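Local coordinates for hypothetical sugar ABC-transporter sugar binding protein (Arthrobacter globiformis, PDB 7BVT) that probably binds cyclic alpha-maltosyl-(1→6)-maltose outside the cell and delivers it to an ABC transporter for uptake, at residues N200-L205 / G210-A215; H369-P372 / L376-T379. One frame throughout, in Å; residues are numbered along the deposited sequence.

Contact 1. Residues N200-L205 / G210-A215; sequences NFQVNL and GDFLTA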
loop_
_atom_site.group_PDB
_atom_site.type_symbol
_atom_site.label_atom_id
_atom_site.label_comp_id
_atom_site.label_asym_id
_atom_site.label_seq_id
_atom_site.Cartn_x
_atom_site.Cartn_y
_atom_site.Cartn_z
ATOM N N ASN A 200 -8.441 3.483 0.170
ATOM C CA ASN A 200 -8.632 4.595 -0.795
ATOM C C ASN A 200 -9.067 5.863 -0.069
ATOM O O ASN A 200 -8.572 6.964 -0.416
ATOM C CB ASN A 200 -9.617 4.169 -1.881
ATOM C CG ASN A 200 -8.976 3.353 -2.980
ATOM O OD1 ASN A 200 -9.218 2.135 -3.094
ATOM N ND2 ASN A 200 -8.124 3.995 -3.732
ATOM N N PHE A 201 -9.975 5.743 0.895
ATOM C CA PHE A 201 -10.443 6.894 1.670
ATOM C C PHE A 201 -9.312 7.491 2.505
ATOM O O PHE A 201 -9.216 8.716 2.616
ATOM C CB PHE A 201 -11.607 6.483 2.575
ATOM C CG PHE A 201 -12.163 7.652 3.322
ATOM C CD1 PHE A 201 -13.032 8.552 2.719
ATOM C CD2 PHE A 201 -11.763 7.904 4.612
ATOM C CE1 PHE A 201 -13.468 9.676 3.402
ATOM C CE2 PHE A 201 -12.230 8.988 5.302
ATOM C CZ PHE A 201 -13.081 9.883 4.706
ATOM N N GLN A 202 -8.466 6.654 3.112
ATOM C CA GLN A 202 -7.413 7.179 3.998
ATOM C C GLN A 202 -6.560 8.194 3.226
ATOM O O GLN A 202 -6.055 9.109 3.806
ATOM C CB GLN A 202 -6.539 6.041 4.512
ATOM C CG GLN A 202 -7.177 5.300 5.669
ATOM C CD GLN A 202 -6.645 3.879 5.865
ATOM O OE1 GLN A 202 -5.999 3.303 5.002
ATOM N NE2 GLN A 202 -6.965 3.298 7.035
ATOM N N VAL A 203 -6.324 7.961 1.944
ATOM C CA VAL A 203 -5.505 8.900 1.127
ATOM C C VAL A 203 -6.085 10.296 1.287
ATOM O O VAL A 203 -5.363 11.219 1.584
ATOM C CB VAL A 203 -5.542 8.491 -0.349
ATOM C CG1 VAL A 203 -4.920 9.557 -1.232
ATOM C CG2 VAL A 203 -4.882 7.147 -0.551
ATOM N N ASN A 204 -7.383 10.430 1.066
ATOM C CA ASN A 204 -8.034 11.758 1.049
ATOM C C ASN A 204 -8.189 12.298 2.475
ATOM O O ASN A 204 -8.011 13.533 2.674
ATOM C CB ASN A 204 -9.397 11.627 0.379
ATOM C CG ASN A 204 -9.311 11.255 -1.089
ATOM O OD1 ASN A 204 -10.129 10.477 -1.571
ATOM N ND2 ASN A 204 -8.294 11.734 -1.803
ATOM N N LEU A 205 -8.357 11.427 3.480
ATOM C CA LEU A 205 -8.374 11.835 4.896
ATOM C C LEU A 205 -7.009 12.486 5.218
ATOM O O LEU A 205 -6.940 13.575 5.786
ATOM C CB LEU A 205 -8.666 10.597 5.746
ATOM C CG LEU A 205 -8.503 10.795 7.254
ATOM C CD1 LEU A 205 -9.599 11.697 7.819
ATOM C CD2 LEU A 205 -8.502 9.447 7.936
ATOM N N GLY A 210 -6.118 15.140 8.081
ATOM C CA GLY A 210 -6.804 14.266 9.052
ATOM C C GLY A 210 -5.929 13.125 9.525
ATOM O O GLY A 210 -4.837 12.927 8.988
ATOM N N ASP A 211 -6.395 12.417 10.538
ATOM C CA ASP A 211 -5.745 11.226 11.099
ATOM C C ASP A 211 -6.774 10.113 11.088
ATOM O O ASP A 211 -7.974 10.393 11.280
ATOM C CB ASP A 211 -5.206 11.520 12.502
ATOM C CG ASP A 211 -4.245 12.686 12.545
ATOM O OD1 ASP A 211 -3.168 12.555 12.014
ATOM O OD2 ASP A 211 -4.602 13.715 13.156
ATOM N N PHE A 212 -6.322 8.865 10.998
ATOM C CA PHE A 212 -7.239 7.701 11.009
ATOM C C PHE A 212 -7.429 7.245 12.455
ATOM O O PHE A 212 -8.539 7.381 12.977
ATOM C CB PHE A 212 -6.766 6.600 10.048
ATOM C CG PHE A 212 -7.732 5.463 9.933
ATOM C CD1 PHE A 212 -8.957 5.654 9.334
ATOM C CD2 PHE A 212 -7.442 4.222 10.471
ATOM C CE1 PHE A 212 -9.856 4.602 9.251
ATOM C CE2 PHE A 212 -8.340 3.183 10.399
ATOM C CZ PHE A 212 -9.550 3.362 9.773
ATOM N N LEU A 213 -6.377 6.696 13.065
ATOM C CA LEU A 213 -6.412 6.443 14.538
ATOM C C LEU A 213 -5.529 7.450 15.258
ATOM O O LEU A 213 -4.722 8.192 14.670
ATOM C CB LEU A 213 -5.945 5.021 14.850
ATOM C CG LEU A 213 -6.706 3.859 14.204
ATOM C CD1 LEU A 213 -6.284 2.507 14.736
ATOM C CD2 LEU A 213 -8.221 4.013 14.292
ATOM N N THR A 214 -5.685 7.498 16.582
ATOM C CA THR A 214 -4.771 8.301 17.437
ATOM C C THR A 214 -3.379 7.684 17.379
ATOM O O THR A 214 -3.242 6.532 16.912
ATOM C CB THR A 214 -5.304 8.335 18.875
ATOM O OG1 THR A 214 -5.419 6.970 19.251
ATOM C CG2 THR A 214 -6.617 9.082 18.970
ATOM N N ALA A 215 -2.375 8.408 17.864
ATOM C CA ALA A 215 -0.947 8.014 17.734
ATOM C C ALA A 215 -0.698 6.684 18.458
ATOM O O ALA A 215 0.103 5.896 17.957
ATOM C CB ALA A 215 -0.025 9.101 18.240
#
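The C-terminal turns of helix 195-207 and the loop that leaves it meet here: Leu-205 meets Gly-210, Asp-211 and Phe-212 in the returning chain, and Gln-202 meets Phe-212. One backbone bond closes the turn, Gly-210 N to Leu-205 O at 2.9 Å, with an N-H...O angle of 144°. Beside it Leu-205 lies against the loop backbone. Its CG stands anti to the backbone N (chi1 171°), and the CD2 branch comes within 3.5 Å of Asp-211 O and 3.9 Å of Phe-212 CB, near the plane of the phenyl ring at its edge. CD1 is 4.0 Å from Gly-210 CA, on the side where any side chain would start, so the missing CB makes room for this methyl. Gln-202 reaches the same ring from above: its extended chain sets NE2 over the ring centre, 3.4 Å above the plane, with amide and ring 83° apart, so the amide nitrogen packs on the face of the phenyl ring. The amide's rotation is fixed from outside, OE1 accepting from Asn-293. Phe-384 meets Phe-212 edge-to-face, and Phe-201 and Asn-204, on the same helix, pack against helix 225-239, while Val-203 touches strands 140-147 and 258-262.

Contact 2. Residues H369-P372 / L376-T379; sequences HARP and LYPT. With GLC (alpha-D-glucopyranose), chain B.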
loop_
_atom_site.group_PDB
_atom_site.type_symbol
_atom_site.label_atom_id
_atom_site.label_comp_id
_atom_site.label_asym_id
_atom_site.label_seq_id
_atom_site.Cartn_x
_atom_site.Cartn_y
_atom_site.Cartn_z
ATOM N N HIS A 369 1.912 7.574 3.543
ATOM C CA HIS A 369 1.626 7.161 4.922
ATOM C C HIS A 369 1.461 5.662 4.973
ATOM O O HIS A 369 1.050 5.100 3.976
ATOM C CB HIS A 369 0.345 7.816 5.419
ATOM C CG HIS A 369 0.365 9.297 5.533
ATOM N ND1 HIS A 369 -0.037 9.925 6.686
ATOM C CD2 HIS A 369 0.632 10.282 4.640
ATOM C CE1 HIS A 369 0.069 11.215 6.539
ATOM N NE2 HIS A 369 0.425 11.476 5.293
ATOM N N ALA A 370 1.695 5.066 6.146
ATOM C CA ALA A 370 1.296 3.679 6.436
ATOM C C ALA A 370 0.070 3.666 7.347
ATOM O O ALA A 370 -0.023 4.525 8.222
ATOM C CB ALA A 370 2.431 2.920 7.108
ATOM N N ARG A 371 -0.777 2.665 7.134
ATOM C CA ARG A 371 -1.912 2.296 8.006
ATOM C C ARG A 371 -1.395 2.047 9.410
ATOM O O ARG A 371 -0.199 1.825 9.659
ATOM C CB ARG A 371 -2.636 1.129 7.375
ATOM C CG ARG A 371 -3.526 1.592 6.207
ATOM C CD ARG A 371 -3.977 0.486 5.290
ATOM N NE ARG A 371 -2.835 0.011 4.512
ATOM C CZ ARG A 371 -2.848 -1.049 3.734
ATOM N NH1 ARG A 371 -1.746 -1.402 3.068
ATOM N NH2 ARG A 371 -3.980 -1.690 3.537
ATOM N N PRO A 372 -2.278 2.155 10.415
ATOM C CA PRO A 372 -1.849 1.919 11.785
ATOM C C PRO A 372 -1.505 0.450 12.043
ATOM O O PRO A 372 -2.113 -0.468 11.494
ATOM C CB PRO A 372 -3.044 2.316 12.622
ATOM C CG PRO A 372 -4.201 2.072 11.682
ATOM C CD PRO A 372 -3.708 2.475 10.299
ATOM N N LEU A 376 -5.652 -5.270 15.525
ATOM C CA LEU A 376 -7.122 -5.189 15.285
ATOM C C LEU A 376 -7.394 -4.451 13.970
ATOM O O LEU A 376 -8.558 -4.271 13.628
ATOM C CB LEU A 376 -7.733 -4.462 16.475
ATOM C CG LEU A 376 -7.700 -5.274 17.779
ATOM C CD1 LEU A 376 -7.945 -4.402 19.000
ATOM C CD2 LEU A 376 -8.691 -6.394 17.679
ATOM N N TYR A 377 -6.371 -4.094 13.202
ATOM C CA TYR A 377 -6.644 -3.235 12.008
ATOM C C TYR A 377 -7.678 -3.866 11.075
ATOM O O TYR A 377 -8.585 -3.172 10.602
ATOM C CB TYR A 377 -5.344 -2.905 11.249
ATOM C CG TYR A 377 -5.645 -2.059 10.041
ATOM C CD1 TYR A 377 -6.044 -0.744 10.202
ATOM C CD2 TYR A 377 -5.679 -2.598 8.781
ATOM C CE1 TYR A 377 -6.386 0.042 9.105
ATOM C CE2 TYR A 377 -5.988 -1.822 7.665
ATOM C CZ TYR A 377 -6.373 -0.511 7.838
ATOM O OH TYR A 377 -6.747 0.214 6.719
ATOM N N PRO A 378 -7.648 -5.183 10.722
ATOM C CA PRO A 378 -8.630 -5.730 9.801
ATOM C C PRO A 378 -10.066 -5.541 10.317
ATOM O O PRO A 378 -10.934 -5.212 9.536
ATOM C CB PRO A 378 -8.244 -7.214 9.652
ATOM C CG PRO A 378 -6.767 -7.225 10.019
ATOM C CD PRO A 378 -6.617 -6.166 11.086
ATOM N N THR A 379 -10.298 -5.762 11.605
ATOM C CA THR A 379 -11.642 -5.554 12.201
ATOM C C THR A 379 -12.028 -4.074 12.171
ATOM O O THR A 379 -13.180 -3.723 11.822
ATOM C CB THR A 379 -11.742 -6.098 13.630
ATOM O OG1 THR A 379 -11.248 -7.423 13.493
ATOM C CG2 THR A 379 -13.175 -6.069 14.097
HETATM C C1 GLC B . -2.169 -3.916 -2.227
HETATM C C2 GLC B . -1.213 -3.604 -1.117
HETATM C C3 GLC B . -1.801 -4.007 0.213
HETATM C C4 GLC B . -3.172 -3.328 0.354
HETATM C C5 GLC B . -4.085 -3.788 -0.775
HETATM C C6 GLC B . -5.456 -3.096 -0.680
HETATM O O2 GLC B . 0.036 -4.185 -1.447
HETATM O O3 GLC B . -0.885 -3.642 1.259
HETATM O O4 GLC B . -3.808 -3.675 1.569
HETATM O O5 GLC B . -3.505 -3.388 -1.992
HETATM O O6 GLC B . -6.394 -3.886 -1.406
#
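Arg-371 and Pro-372 both lie against the ring of Tyr-377, where the chain leaves strand 368-369 and turns into helix 377-392. Before them, His-369 makes backbone bonds to Thr-292 and Leu-294, and its ring stacks on Trp-206. Arg-371 starts over one face of the tyrosine, CB lying 4.1 Å above the ring plane and offset toward the rim. Its chain then passes the phenol oxygen, CD being 3.1 Å from Tyr-377 OH, and bends at chi3 (-71°), leaving the guanidinium almost perpendicular to the ring (89°). Two N-H groups reach two neighbouring oxygens of a bound glucose unit: NH1 to O3 of the GLC at 3.0 Å, and NH2 to its O4 at 2.8 Å, the latter straighter at 165°. Pro-372 follows, its CG 3.7 Å from Tyr-377 CD1. With an alanine here in place of Arg-371 both bonds to the sugar would go, and O3 and O4 would probably lose these two donors and Glu-195 its salt-bridge partner. Glu-195 binds both Arg-371 NH2 and Tyr-377 OH, so the carboxylate, itself part of the sugar pocket, probably helps hold the guanidinium and the phenol in place while the arginine supplies directed, bidentate donors to the sugar.

How the contacts relate
Contact 1 comes first along the chain and closes before contact 2 opens, yet their centres are only 10 Å apart, on the same side of the chain's centre. Helix 195-207 connects them: Gln-202 NE2 lies 3.1 Å from Tyr-377 OH, a probable hydrogen bond, and Gln-202 OE1 is 3.2 Å from Arg-371 CG. A second junction is apolar, with Phe-212 CE2 3.9 Å from Tyr-377 CE1 and Leu-213 CD1 3.7 Å from Pro-372 CG. Helix 195-207, its following loop and the start of helix 377-392 are thus packed together beside the glycan pocket, to which contact 1 contributes Asn-200 and contact 2 Arg-371. This joins two distant parts of the sequence at one sugar-binding wall.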